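Aminoglycoside N(3)-acetyltransferase (Streptomyces griseus, PDB 7LAP) probably catalyses transfer of an acetyl group from acetyl-CoA to the 3-amino group of aminoglycoside antibiotics, a modification linked to drug resistance. Local coordinates at residues B[22-27]-B[65-70]; B[79-84]-B[208-213]; B[87-92]-B[98-103]; B[192-197]-B[232-237]; B[251-256]-B[269-274]. One frame throughout, in Å; residues are numbered along the deposited sequence.

Contact 1. Residues B[22-27]-B[65-70]. With FMT (formic acid), chain M.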
# COMPACT_ATOMS: atom_id res chain seq x y z
N VAL B 22 -17.32 -12.75 -0.21
CA VAL B 22 -16.55 -13.84 -0.80
C VAL B 22 -15.54 -14.28 0.25
O VAL B 22 -14.74 -13.45 0.72
CB VAL B 22 -15.87 -13.39 -2.10
CG1 VAL B 22 -15.02 -14.49 -2.62
CG2 VAL B 22 -16.94 -12.95 -3.18
N THR B 23 -15.58 -15.54 0.64
CA THR B 23 -14.74 -15.99 1.75
C THR B 23 -13.53 -16.78 1.26
O THR B 23 -13.45 -17.23 0.12
CB THR B 23 -15.54 -16.86 2.69
OG1 THR B 23 -15.87 -18.07 1.99
CG2 THR B 23 -16.80 -16.11 3.12
N ARG B 24 -12.60 -16.99 2.20
CA ARG B 24 -11.40 -17.77 1.93
C ARG B 24 -11.74 -19.16 1.36
O ARG B 24 -11.20 -19.58 0.34
CB ARG B 24 -10.60 -17.89 3.22
CG ARG B 24 -9.37 -18.78 3.15
CD ARG B 24 -8.73 -18.87 4.54
NE ARG B 24 -7.60 -19.79 4.58
CZ ARG B 24 -6.78 -19.90 5.62
NH1 ARG B 24 -7.01 -19.14 6.69
NH2 ARG B 24 -5.76 -20.75 5.60
N ASP B 25 -12.63 -19.90 2.01
CA ASP B 25 -12.90 -21.25 1.54
C ASP B 25 -13.61 -21.26 0.18
O ASP B 25 -13.46 -22.21 -0.60
CB ASP B 25 -13.74 -22.03 2.54
CG ASP B 25 -14.00 -23.43 2.05
OD1 ASP B 25 -13.03 -24.21 1.99
OD2 ASP B 25 -15.17 -23.73 1.70
N ARG B 26 -14.37 -20.22 -0.14
CA ARG B 26 -15.03 -20.19 -1.43
C ARG B 26 -14.03 -19.91 -2.54
O ARG B 26 -14.12 -20.49 -3.63
CB ARG B 26 -16.14 -19.15 -1.43
CG ARG B 26 -16.96 -19.17 -2.70
CD ARG B 26 -16.49 -18.10 -3.60
NE ARG B 26 -17.24 -18.06 -4.85
CZ ARG B 26 -18.41 -17.46 -4.99
NH1 ARG B 26 -19.00 -16.88 -3.95
NH2 ARG B 26 -18.99 -17.44 -6.16
N ILE B 27 -13.11 -18.99 -2.31
CA ILE B 27 -12.03 -18.75 -3.24
C ILE B 27 -11.20 -20.03 -3.44
O ILE B 27 -10.86 -20.38 -4.57
CB ILE B 27 -11.16 -17.59 -2.75
CG1 ILE B 27 -12.01 -16.30 -2.71
CG2 ILE B 27 -10.03 -17.41 -3.69
CD1 ILE B 27 -11.24 -15.07 -2.11
N LEU B 65 -5.08 -19.12 -1.83
CA LEU B 65 -4.08 -19.66 -2.74
C LEU B 65 -3.16 -20.65 -2.02
O LEU B 65 -2.81 -21.69 -2.58
CB LEU B 65 -3.25 -18.52 -3.36
CG LEU B 65 -4.01 -17.72 -4.42
CD1 LEU B 65 -3.36 -16.34 -4.71
CD2 LEU B 65 -4.12 -18.54 -5.73
N LEU B 66 -2.73 -20.32 -0.79
CA LEU B 66 -1.90 -21.23 -0.00
C LEU B 66 -2.66 -22.49 0.36
O LEU B 66 -2.06 -23.57 0.46
CB LEU B 66 -1.42 -20.53 1.27
CG LEU B 66 -0.46 -19.36 0.99
CD1 LEU B 66 -0.16 -18.57 2.27
CD2 LEU B 66 0.85 -19.86 0.36
N ASP B 67 -3.97 -22.37 0.62
CA ASP B 67 -4.77 -23.56 0.88
C ASP B 67 -4.74 -24.52 -0.30
O ASP B 67 -4.69 -25.74 -0.12
CB ASP B 67 -6.21 -23.19 1.20
CG ASP B 67 -6.37 -22.44 2.55
OD1 ASP B 67 -5.47 -22.46 3.40
OD2 ASP B 67 -7.42 -21.78 2.74
N VAL B 68 -4.81 -23.99 -1.53
CA VAL B 68 -4.88 -24.87 -2.69
C VAL B 68 -3.52 -25.50 -2.97
O VAL B 68 -3.41 -26.72 -3.12
CB VAL B 68 -5.43 -24.13 -3.94
CG1 VAL B 68 -5.39 -25.07 -5.13
CG2 VAL B 68 -6.86 -23.71 -3.73
N VAL B 69 -2.46 -24.68 -3.03
CA VAL B 69 -1.17 -25.26 -3.43
C VAL B 69 -0.50 -25.95 -2.27
O VAL B 69 0.39 -26.79 -2.48
CB VAL B 69 -0.23 -24.22 -4.10
CG1 VAL B 69 -0.97 -23.51 -5.25
CG2 VAL B 69 0.31 -23.16 -3.09
N GLY B 70 -0.91 -25.66 -1.03
CA GLY B 70 -0.42 -26.39 0.11
C GLY B 70 1.04 -26.08 0.41
O GLY B 70 1.67 -25.29 -0.29
C FMT M . -4.22 -19.61 8.31
O1 FMT M . -5.20 -19.87 9.01
O2 FMT M . -3.35 -20.42 8.00
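Arg24, at the start of helix 24-34, faces Asp67, near the end of helix 58-69, across a gap of 8.9 Å between Arg24 CA and Asp67 CA. The long arginine side chain covers most of that gap to reach the short aspartate. Its CG lies anti to the backbone N (chi1 175°) and the chain stays extended as far as NE, which delivers the guanidinium edge to the carboxylate. The grip is side-on and double: NE gives its hydrogen to Asp67 OD2 at 2.7 Å, and NH2 gives one to Asp67 OD1 at 2.8 Å in a nearly straight bond of 174°. Both oxygens are met on their syn sides, and the two flat groups are nearly coplanar, 11° apart. Thr23 is the N-cap of the arginine's helix, its OG1 accepting a weak bond from Arg26 N. Deeper between the helices, Ile27 touches Thr60 and Ala64, and Leu65 touches Leu31. On the side of NH1, Arg24 NH1 bonds O1 of a formic acid molecule, probably from the crystallisation liquor, at 3.0 Å. The two bonds to one carboxylate hold the guanidinium flat and fix its rotation, leaving NH1 to donate to this small molecule.

Contact 2. Residues B[79-84]-B[208-213]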
# COMPACT_ATOMS: atom_id res chain seq x y z
N CYS B 79 6.35 -7.27 -8.59
CA CYS B 79 6.35 -6.08 -7.71
C CYS B 79 6.86 -4.81 -8.40
O CYS B 79 6.16 -3.78 -8.46
CB CYS B 79 7.24 -6.34 -6.47
SG CYS B 79 6.55 -7.50 -5.34
N GLY B 80 8.09 -4.82 -8.90
CA GLY B 80 8.70 -3.56 -9.34
C GLY B 80 8.91 -2.62 -8.16
O GLY B 80 8.84 -3.01 -7.01
N TRP B 81 9.15 -1.36 -8.49
CA TRP B 81 9.51 -0.33 -7.51
C TRP B 81 8.75 0.95 -7.83
O TRP B 81 9.04 1.60 -8.84
CB TRP B 81 11.01 -0.07 -7.53
CG TRP B 81 11.52 0.92 -6.54
CD1 TRP B 81 10.86 1.40 -5.41
CD2 TRP B 81 12.78 1.59 -6.58
NE1 TRP B 81 11.64 2.33 -4.78
CE2 TRP B 81 12.83 2.46 -5.46
CE3 TRP B 81 13.90 1.51 -7.43
CZ2 TRP B 81 13.96 3.24 -5.17
CZ3 TRP B 81 15.01 2.32 -7.15
CH2 TRP B 81 15.03 3.17 -6.04
N ASN B 82 7.78 1.32 -6.97
CA ASN B 82 6.93 2.47 -7.27
C ASN B 82 7.71 3.77 -7.31
O ASN B 82 7.37 4.67 -8.08
CB ASN B 82 5.81 2.63 -6.24
CG ASN B 82 4.71 3.52 -6.74
OD1 ASN B 82 3.95 3.14 -7.63
ND2 ASN B 82 4.65 4.75 -6.23
N ASP B 83 8.72 3.91 -6.48
CA ASP B 83 9.39 5.20 -6.33
C ASP B 83 10.80 5.20 -6.92
O ASP B 83 11.69 5.89 -6.43
CB ASP B 83 9.40 5.57 -4.85
CG ASP B 83 7.99 5.59 -4.29
OD1 ASP B 83 7.20 6.37 -4.83
OD2 ASP B 83 7.63 4.76 -3.43
N ALA B 84 11.01 4.42 -7.98
CA ALA B 84 12.28 4.44 -8.70
C ALA B 84 12.46 5.79 -9.39
O ALA B 84 11.48 6.44 -9.73
CB ALA B 84 12.30 3.33 -9.75
N GLU B 208 19.61 3.88 -15.41
CA GLU B 208 20.39 3.73 -14.20
C GLU B 208 19.45 3.76 -13.01
O GLU B 208 18.40 4.39 -13.06
CB GLU B 208 21.43 4.81 -14.07
CG GLU B 208 22.23 4.96 -15.33
CD GLU B 208 23.04 6.22 -15.33
OE1 GLU B 208 23.86 6.38 -14.41
OE2 GLU B 208 22.84 7.05 -16.24
N GLN B 209 19.82 3.06 -11.95
CA GLN B 209 18.99 3.06 -10.76
C GLN B 209 19.90 2.78 -9.58
O GLN B 209 20.90 2.06 -9.72
CB GLN B 209 17.86 2.02 -10.85
CG GLN B 209 16.55 2.63 -11.42
CD GLN B 209 15.50 1.59 -11.67
OE1 GLN B 209 15.59 0.47 -11.16
NE2 GLN B 209 14.48 1.94 -12.43
N PRO B 210 19.62 3.38 -8.42
CA PRO B 210 20.48 3.18 -7.25
C PRO B 210 20.12 1.87 -6.56
O PRO B 210 18.95 1.60 -6.27
CB PRO B 210 20.16 4.39 -6.37
CG PRO B 210 18.77 4.76 -6.74
CD PRO B 210 18.58 4.40 -8.19
N ILE B 211 21.14 1.06 -6.30
CA ILE B 211 21.02 -0.15 -5.50
C ILE B 211 22.01 -0.07 -4.33
O ILE B 211 22.84 0.83 -4.23
CB ILE B 211 21.23 -1.43 -6.33
CG1 ILE B 211 22.60 -1.44 -7.00
CG2 ILE B 211 20.14 -1.55 -7.39
CD1 ILE B 211 23.20 -2.83 -7.20
N GLU B 212 21.87 -1.04 -3.44
CA GLU B 212 22.67 -1.15 -2.23
C GLU B 212 23.44 -2.46 -2.31
O GLU B 212 22.84 -3.54 -2.30
CB GLU B 212 21.75 -1.09 -1.01
CG GLU B 212 22.39 -1.57 0.26
CD GLU B 212 21.81 -0.88 1.47
OE1 GLU B 212 21.38 0.30 1.34
OE2 GLU B 212 21.78 -1.50 2.56
N VAL B 213 24.77 -2.37 -2.43
CA VAL B 213 25.63 -3.55 -2.46
C VAL B 213 26.79 -3.33 -1.50
O VAL B 213 27.42 -2.27 -1.51
CB VAL B 213 26.17 -3.86 -3.88
CG1 VAL B 213 25.06 -4.51 -4.74
CG2 VAL B 213 26.71 -2.62 -4.53
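Trp81 and Ala84, the two ends of a type I beta turn that follows strand 74-78, lie against Gln209 and Pro210 in the antiparallel hairpin of strands 204-213 and 216-225. The tryptophan reaches across because its CG is anti to the backbone N (chi1 -178°), which sends the six-membered end of the indole toward the strand. There CH2 meets Pro210 CG at 4.1 Å, the two side chains crossing at about a right angle. The turn folds back over the same indole: the CA of Ala84 and the carbonyl carbon of Asp83 both lie above one face, toward its rim. Phe107 meets this ring edge-to-face, so the indole is held by aromatic as well as aliphatic neighbours. Gln209 has an unusual first torsion (chi1 -93°), away from a staggered value, but is extended beyond CG and so slides its amide alongside the turn. OE1 comes to the indole edge, near the ring plane, at 4.2 Å from Trp81 CE3. The amide nitrogen is satisfied by Asp138 OD1. No hydrogen bond joins the two segments, and the contact rests on van der Waals packing. Its closest approach is made by the methyl of Ala84, whose CB lies 3.7 Å from Gln209 NE2.

Contact 3. Residues B[87-92]-B[98-103]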
# COMPACT_ATOMS: atom_id res chain seq x y z
N TYR B 87 13.25 6.58 -15.83
CA TYR B 87 14.28 6.18 -16.79
C TYR B 87 14.96 7.39 -17.40
O TYR B 87 16.18 7.40 -17.57
CB TYR B 87 13.67 5.35 -17.92
CG TYR B 87 13.36 3.91 -17.60
CD1 TYR B 87 13.55 3.38 -16.32
CD2 TYR B 87 12.85 3.07 -18.59
CE1 TYR B 87 13.25 2.05 -16.05
CE2 TYR B 87 12.54 1.75 -18.33
CZ TYR B 87 12.74 1.24 -17.06
OH TYR B 87 12.43 -0.08 -16.83
N ASP B 88 14.17 8.41 -17.72
CA ASP B 88 14.59 9.59 -18.46
C ASP B 88 15.01 10.74 -17.56
O ASP B 88 15.02 11.89 -18.02
CB ASP B 88 13.44 10.07 -19.35
CG ASP B 88 12.18 10.37 -18.54
OD1 ASP B 88 11.56 9.42 -18.00
OD2 ASP B 88 11.82 11.56 -18.42
N PHE B 89 15.33 10.49 -16.29
CA PHE B 89 15.60 11.61 -15.38
C PHE B 89 16.85 12.38 -15.77
O PHE B 89 17.16 13.39 -15.13
CB PHE B 89 15.70 11.13 -13.93
CG PHE B 89 17.04 10.53 -13.57
CD1 PHE B 89 17.26 9.17 -13.74
CD2 PHE B 89 18.05 11.32 -13.05
CE1 PHE B 89 18.47 8.61 -13.41
CE2 PHE B 89 19.27 10.77 -12.72
CZ PHE B 89 19.49 9.41 -12.90
N THR B 90 17.58 11.91 -16.78
CA THR B 90 18.72 12.61 -17.35
C THR B 90 18.30 13.56 -18.48
O THR B 90 19.15 13.98 -19.28
CB THR B 90 19.75 11.59 -17.84
OG1 THR B 90 19.10 10.59 -18.64
CG2 THR B 90 20.42 10.91 -16.65
N ASP B 91 17.02 13.91 -18.56
CA ASP B 91 16.52 14.90 -19.49
C ASP B 91 16.01 16.15 -18.78
O ASP B 91 15.39 17.01 -19.42
CB ASP B 91 15.43 14.29 -20.38
CG ASP B 91 15.96 13.22 -21.32
OD1 ASP B 91 17.19 13.11 -21.49
OD2 ASP B 91 15.12 12.49 -21.91
N TRP B 92 16.25 16.26 -17.45
CA TRP B 92 15.83 17.34 -16.58
C TRP B 92 16.88 18.44 -16.54
O TRP B 92 18.03 18.23 -16.94
CB TRP B 92 15.60 16.83 -15.16
CG TRP B 92 14.48 15.86 -15.01
CD1 TRP B 92 13.63 15.42 -15.99
CD2 TRP B 92 14.08 15.22 -13.80
NE1 TRP B 92 12.73 14.52 -15.45
CE2 TRP B 92 12.99 14.39 -14.11
CE3 TRP B 92 14.55 15.26 -12.48
CZ2 TRP B 92 12.35 13.61 -13.16
CZ3 TRP B 92 13.92 14.48 -11.54
CH2 TRP B 92 12.83 13.67 -11.88
N GLU B 98 21.08 16.24 -10.79
CA GLU B 98 22.11 16.13 -9.76
C GLU B 98 21.50 15.82 -8.39
O GLU B 98 22.05 15.04 -7.61
CB GLU B 98 22.95 17.40 -9.69
CG GLU B 98 24.05 17.37 -8.64
CD GLU B 98 24.90 16.08 -8.68
OE1 GLU B 98 25.13 15.52 -9.78
OE2 GLU B 98 25.33 15.64 -7.59
N ALA B 99 20.37 16.46 -8.07
CA ALA B 99 19.67 16.15 -6.82
C ALA B 99 19.25 14.69 -6.78
O ALA B 99 19.41 14.02 -5.76
CB ALA B 99 18.45 17.06 -6.67
N VAL B 100 18.71 14.18 -7.90
CA VAL B 100 18.34 12.77 -7.98
C VAL B 100 19.56 11.88 -7.77
O VAL B 100 19.53 10.95 -6.96
CB VAL B 100 17.64 12.48 -9.32
CG1 VAL B 100 17.43 10.98 -9.52
CG2 VAL B 100 16.35 13.23 -9.40
N ARG B 101 20.65 12.17 -8.49
CA ARG B 101 21.84 11.33 -8.39
C ARG B 101 22.47 11.37 -7.01
O ARG B 101 23.04 10.38 -6.54
CB ARG B 101 22.88 11.77 -9.42
CG ARG B 101 22.63 11.24 -10.80
CD ARG B 101 23.92 10.78 -11.46
NE ARG B 101 23.64 9.82 -12.53
CZ ARG B 101 23.03 10.15 -13.67
NH1 ARG B 101 22.63 11.40 -13.90
NH2 ARG B 101 22.80 9.21 -14.59
N ALA B 102 22.42 12.53 -6.35
CA ALA B 102 23.00 12.65 -5.02
C ALA B 102 22.08 12.12 -3.93
O ALA B 102 22.56 11.64 -2.90
CB ALA B 102 23.35 14.11 -4.74
N HIS B 103 20.75 12.18 -4.10
CA HIS B 103 19.86 11.96 -2.96
C HIS B 103 18.78 10.90 -3.13
O HIS B 103 18.13 10.56 -2.14
CB HIS B 103 19.17 13.28 -2.56
CG HIS B 103 20.14 14.37 -2.24
ND1 HIS B 103 21.02 14.29 -1.18
CD2 HIS B 103 20.41 15.54 -2.86
CE1 HIS B 103 21.78 15.37 -1.16
NE2 HIS B 103 21.43 16.14 -2.17
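Phe89 carries the methyl CG1 of Val100 over one face of its ring, a CH-pi contact in which CG1 lies 3.9 Å from the ring centroid and 26° off the normal. The methyl is displaced toward the rim, and its nearest ring atom is Phe89 CD2 at 3.6 Å. On the opposite face lies the CG2 methyl of Thr90, the next residue in the chain, so the ring is sandwiched between two aliphatic groups. Phe89 takes the first torsion that puts CG between the backbone N and the carbonyl carbon (chi1 80°), a conformation that turns the ring toward the helix. Val100 uses both branches: while CG1 covers the phenylalanine, CG2 touches the indole of Trp92 at 3.5 Å from CZ3. The valine is thus wedged between two aromatic side chains. Arg101, bent at chi2, folds its guanidinium back to the loop. Phe89 CZ sits over the centre of one guanidinium face, with the two planes 44° apart, and this is not a parallel stack. Thr90 CG2 reaches the guanidinium edge, 3.6 Å from Arg101 NH1. The charge of the arginine is met by Glu208, which forms a salt bridge with NH2. No hydrogen bond links the two segments. The second subunit also packs here, with its Tyr53 edge-to-face against Trp92 and its Pro21 on Val100. The loop 87-92 folds back on helix 94-103, which it precedes in the chain, beside strands 204-213 and 216-225, where Trp219 meets the Phe89 ring.

Contact 4. Residues B[192-197]-B[232-237]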
# COMPACT_ATOMS: atom_id res chain seq x y z
N HIS B 192 9.29 -12.48 -20.73
CA HIS B 192 10.28 -13.53 -20.93
C HIS B 192 10.23 -14.05 -22.35
O HIS B 192 11.28 -14.33 -22.96
CB HIS B 192 10.04 -14.67 -19.91
CG HIS B 192 11.01 -15.81 -20.02
ND1 HIS B 192 12.38 -15.63 -20.00
CD2 HIS B 192 10.81 -17.14 -20.16
CE1 HIS B 192 12.98 -16.81 -20.10
NE2 HIS B 192 12.05 -17.74 -20.21
N ALA B 193 9.03 -14.17 -22.92
CA ALA B 193 8.92 -14.51 -24.34
C ALA B 193 9.61 -13.47 -25.22
O ALA B 193 10.35 -13.81 -26.15
CB ALA B 193 7.44 -14.66 -24.74
N GLU B 194 9.35 -12.18 -24.96
CA GLU B 194 10.04 -11.13 -25.72
C GLU B 194 11.55 -11.26 -25.59
O GLU B 194 12.29 -11.09 -26.57
CB GLU B 194 9.59 -9.75 -25.25
CG GLU B 194 8.18 -9.39 -25.68
CD GLU B 194 7.75 -8.01 -25.17
OE1 GLU B 194 7.96 -7.71 -23.96
OE2 GLU B 194 7.20 -7.24 -25.98
N ALA B 195 12.04 -11.58 -24.39
CA ALA B 195 13.48 -11.69 -24.20
C ALA B 195 14.08 -12.84 -25.01
O ALA B 195 15.21 -12.73 -25.49
CB ALA B 195 13.80 -11.85 -22.72
N LEU B 196 13.34 -13.94 -25.18
CA LEU B 196 13.82 -15.09 -25.95
C LEU B 196 13.60 -14.95 -27.45
O LEU B 196 14.31 -15.60 -28.24
CB LEU B 196 13.12 -16.38 -25.49
CG LEU B 196 13.24 -16.81 -24.04
CD1 LEU B 196 12.38 -18.06 -23.78
CD2 LEU B 196 14.70 -17.06 -23.66
N ALA B 197 12.61 -14.16 -27.87
CA ALA B 197 12.19 -14.17 -29.26
C ALA B 197 13.22 -13.52 -30.16
O ALA B 197 13.80 -12.48 -29.82
CB ALA B 197 10.84 -13.47 -29.42
N PHE B 232 9.19 -5.10 -29.52
CA PHE B 232 9.21 -4.97 -30.97
C PHE B 232 8.20 -3.91 -31.36
O PHE B 232 7.43 -3.41 -30.53
CB PHE B 232 8.87 -6.29 -31.67
CG PHE B 232 9.77 -7.42 -31.28
CD1 PHE B 232 9.51 -8.17 -30.15
CD2 PHE B 232 10.89 -7.72 -32.04
CE1 PHE B 232 10.35 -9.20 -29.77
CE2 PHE B 232 11.73 -8.75 -31.67
CZ PHE B 232 11.46 -9.49 -30.54
N ASP B 233 8.20 -3.55 -32.63
CA ASP B 233 7.05 -2.84 -33.17
C ASP B 233 6.05 -3.90 -33.61
O ASP B 233 6.30 -4.64 -34.58
CB ASP B 233 7.42 -1.90 -34.32
CG ASP B 233 6.24 -1.05 -34.73
OD1 ASP B 233 5.11 -1.33 -34.28
OD2 ASP B 233 6.43 -0.08 -35.49
N TYR B 234 4.95 -3.98 -32.90
CA TYR B 234 3.85 -4.88 -33.23
C TYR B 234 2.83 -4.25 -34.17
O TYR B 234 1.71 -4.76 -34.27
CB TYR B 234 3.17 -5.32 -31.94
CG TYR B 234 4.07 -6.04 -30.97
CD1 TYR B 234 4.37 -7.38 -31.15
CD2 TYR B 234 4.58 -5.39 -29.85
CE1 TYR B 234 5.16 -8.05 -30.25
CE2 TYR B 234 5.35 -6.06 -28.94
CZ TYR B 234 5.65 -7.39 -29.14
OH TYR B 234 6.43 -8.07 -28.23
N SER B 235 3.20 -3.15 -34.84
CA SER B 235 2.30 -2.43 -35.75
C SER B 235 1.64 -3.33 -36.78
O SER B 235 0.45 -3.19 -37.08
CB SER B 235 3.08 -1.35 -36.48
OG SER B 235 3.87 -1.94 -37.50
N SER B 236 2.41 -4.25 -37.37
CA SER B 236 1.89 -5.06 -38.45
C SER B 236 1.03 -6.21 -37.94
O SER B 236 0.12 -6.65 -38.65
CB SER B 236 3.05 -5.62 -39.29
OG SER B 236 4.09 -6.08 -38.46
N ALA B 237 1.29 -6.69 -36.73
CA ALA B 237 0.60 -7.87 -36.24
C ALA B 237 -0.58 -7.55 -35.33
O ALA B 237 -1.35 -8.46 -35.01
CB ALA B 237 1.58 -8.78 -35.50
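Glu194 and Tyr234 form the tight part of this contact: the phenol OH donates to Glu194 OE2 across a short 2.5 Å. The carboxylate is nearly coplanar with the phenol ring, 17° apart, and approaches at the ring edge. OE2 takes the bond on its anti lone pair, the one turned away from OE1. An extended chain beyond CG carries the carboxylate out from helix 189-196 to this meeting. Further bonds hold the carboxylate in place, Ala231 N giving a second to OE2 and His191 ND1 one to OE1, so this buried group is well satisfied. Packing is slacker a few ångströms away, where Phe232 CZ lies 4.2 Å from Ala197 CB and 3.9 Å from Ala197 O, which comes up at the ring edge. Ile284 and Leu288 of helix 273-289 also touch that phenylalanine. Toward solvent the loop turns away: Asp233 and Ser235 are exposed and take no part across the contact, but Asp233 OD1 accepts from Ser235 N at 2.7 Å. Lys202 NZ bonds the carbonyls of Glu194 and Ala197 at the C-terminal end of the helix. The arrangement is a helix end joined through a buried carboxylate to a loop with an Asx turn, on the path from strand 216-225 to helix 244-254.

Contact 5. Residues B[251-256]-B[269-274]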
# COMPACT_ATOMS: atom_id res chain seq x y z
N SER B 251 -4.95 -15.37 -28.64
CA SER B 251 -4.62 -16.46 -29.56
C SER B 251 -4.20 -17.70 -28.81
O SER B 251 -4.52 -18.83 -29.21
CB SER B 251 -3.49 -16.04 -30.51
OG SER B 251 -3.74 -14.78 -31.08
N MET B 252 -3.43 -17.52 -27.73
CA MET B 252 -3.07 -18.62 -26.86
C MET B 252 -4.31 -19.39 -26.42
O MET B 252 -4.40 -20.61 -26.58
CB MET B 252 -2.33 -18.06 -25.65
CG MET B 252 -1.68 -19.06 -24.76
SD MET B 252 -0.88 -18.20 -23.38
CE MET B 252 0.35 -17.15 -24.20
N LEU B 253 -5.28 -18.66 -25.87
CA LEU B 253 -6.51 -19.28 -25.37
C LEU B 253 -7.26 -19.99 -26.49
O LEU B 253 -7.74 -21.11 -26.31
CB LEU B 253 -7.40 -18.23 -24.72
CG LEU B 253 -6.92 -17.76 -23.35
CD1 LEU B 253 -7.53 -16.37 -23.03
CD2 LEU B 253 -7.30 -18.80 -22.29
N ALA B 254 -7.34 -19.34 -27.66
CA ALA B 254 -8.07 -19.92 -28.79
C ALA B 254 -7.39 -21.19 -29.30
O ALA B 254 -8.06 -22.08 -29.81
CB ALA B 254 -8.18 -18.90 -29.93
N ALA B 255 -6.08 -21.28 -29.15
CA ALA B 255 -5.34 -22.50 -29.49
C ALA B 255 -5.46 -23.58 -28.42
O ALA B 255 -4.77 -24.60 -28.53
CB ALA B 255 -3.86 -22.16 -29.70
N GLY B 256 -6.26 -23.37 -27.38
CA GLY B 256 -6.45 -24.37 -26.33
C GLY B 256 -5.43 -24.36 -25.21
O GLY B 256 -5.37 -25.34 -24.46
N ARG B 269 -8.24 -16.85 -15.50
CA ARG B 269 -7.61 -17.72 -16.48
C ARG B 269 -6.35 -18.33 -15.89
O ARG B 269 -5.53 -17.62 -15.32
CB ARG B 269 -7.23 -16.98 -17.77
CG ARG B 269 -8.43 -16.61 -18.64
CD ARG B 269 -8.67 -15.13 -18.57
NE ARG B 269 -9.48 -14.64 -19.69
CZ ARG B 269 -9.74 -13.36 -19.89
NH1 ARG B 269 -9.22 -12.46 -19.05
NH2 ARG B 269 -10.50 -12.98 -20.91
N LEU B 270 -6.19 -19.63 -16.09
CA LEU B 270 -5.07 -20.38 -15.54
C LEU B 270 -4.34 -21.06 -16.68
O LEU B 270 -4.95 -21.81 -17.45
CB LEU B 270 -5.55 -21.40 -14.51
CG LEU B 270 -4.43 -22.24 -13.88
CD1 LEU B 270 -3.49 -21.31 -13.09
CD2 LEU B 270 -5.06 -23.31 -12.96
N PHE B 271 -3.04 -20.78 -16.79
CA PHE B 271 -2.16 -21.27 -17.85
C PHE B 271 -0.99 -22.04 -17.28
O PHE B 271 -0.44 -21.67 -16.24
CB PHE B 271 -1.54 -20.11 -18.67
CG PHE B 271 -2.54 -19.14 -19.24
CD1 PHE B 271 -3.05 -18.10 -18.46
CD2 PHE B 271 -2.95 -19.26 -20.57
CE1 PHE B 271 -3.97 -17.18 -19.00
CE2 PHE B 271 -3.87 -18.36 -21.11
CZ PHE B 271 -4.39 -17.31 -20.32
N ASP B 272 -0.52 -23.05 -18.01
CA ASP B 272 0.80 -23.60 -17.73
C ASP B 272 1.86 -22.68 -18.36
O ASP B 272 1.75 -22.31 -19.54
CB ASP B 272 0.93 -25.03 -18.26
CG ASP B 272 -0.06 -26.00 -17.59
OD1 ASP B 272 -0.33 -25.86 -16.38
OD2 ASP B 272 -0.56 -26.92 -18.28
N ALA B 273 2.89 -22.33 -17.58
CA ALA B 273 3.85 -21.31 -18.00
C ALA B 273 4.70 -21.77 -19.19
O ALA B 273 5.00 -20.97 -20.08
CB ALA B 273 4.77 -20.91 -16.85
N ALA B 274 5.15 -23.03 -19.20
CA ALA B 274 6.00 -23.48 -20.30
C ALA B 274 5.28 -23.43 -21.66
O ALA B 274 5.86 -22.86 -22.61
CB ALA B 274 6.57 -24.87 -20.01
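Phe271 presents its ring obliquely to Met252 and Leu253, which approach from opposite sides of the ring plane, with neither squarely over a face nor at an edge. This is helix-on-sheet packing of an alpha/beta fold: helix 244-254 lies against strand 266-272 of the mixed sheet. On one side, the sulfur of Met252 stands 4.4 Å from the centroid of the Phe271 ring and 47° off its normal, a Met-aromatic contact; the nearest pair is SD to CD2 at 3.6 Å. The methionine gets there with CG anti to the backbone N (chi1 -170°) and a straight chain as far as SD, after which it bends at chi3. On the other side, Leu253 brings CD2 to 3.7 Å from Phe271 CE2, with CG close behind, the two side chains crossing at about a right angle. Its other methyl, CD1, touches Arg269 more loosely, oblique to the guanidinium at 4.2 Å from NE. That NE is engaged by Glu260 in a salt bridge, so the leucine methyl packs beside a guanidinium whose polar partner lies elsewhere. Ala276 of helix 273-289 also touches Met252, adding a third element to the packing. The helix then ends in a Schellman motif, where Gly256 takes a positive phi of 85° and its N bonds Leu253 O at 2.9 Å.

Overall arrangement
Contacts 2 and 3 form one unit, with centres about 13 Å apart and contact 3 nested inside the chain loop closed by contact 2. They touch directly: Glu208 OE2 meets Arg101 NH2 in a salt bridge of 2.7 Å. Both also touch the second subunit. Contacts 1, 4 and 5 touch none of the others. Contacts 4 and 5 lie about 18 Å apart between centres, their nearest atoms about 7 Å apart; helix 273-289, which begins in contact 5, also covers Phe232 of contact 4. Contact 1, on the surface, has its centre about 44 Å from that of contact 3, on the opposite side of the chain's centre. The only bound molecule in these contacts is the formic acid at contact 1, probably from the crystallisation liquor.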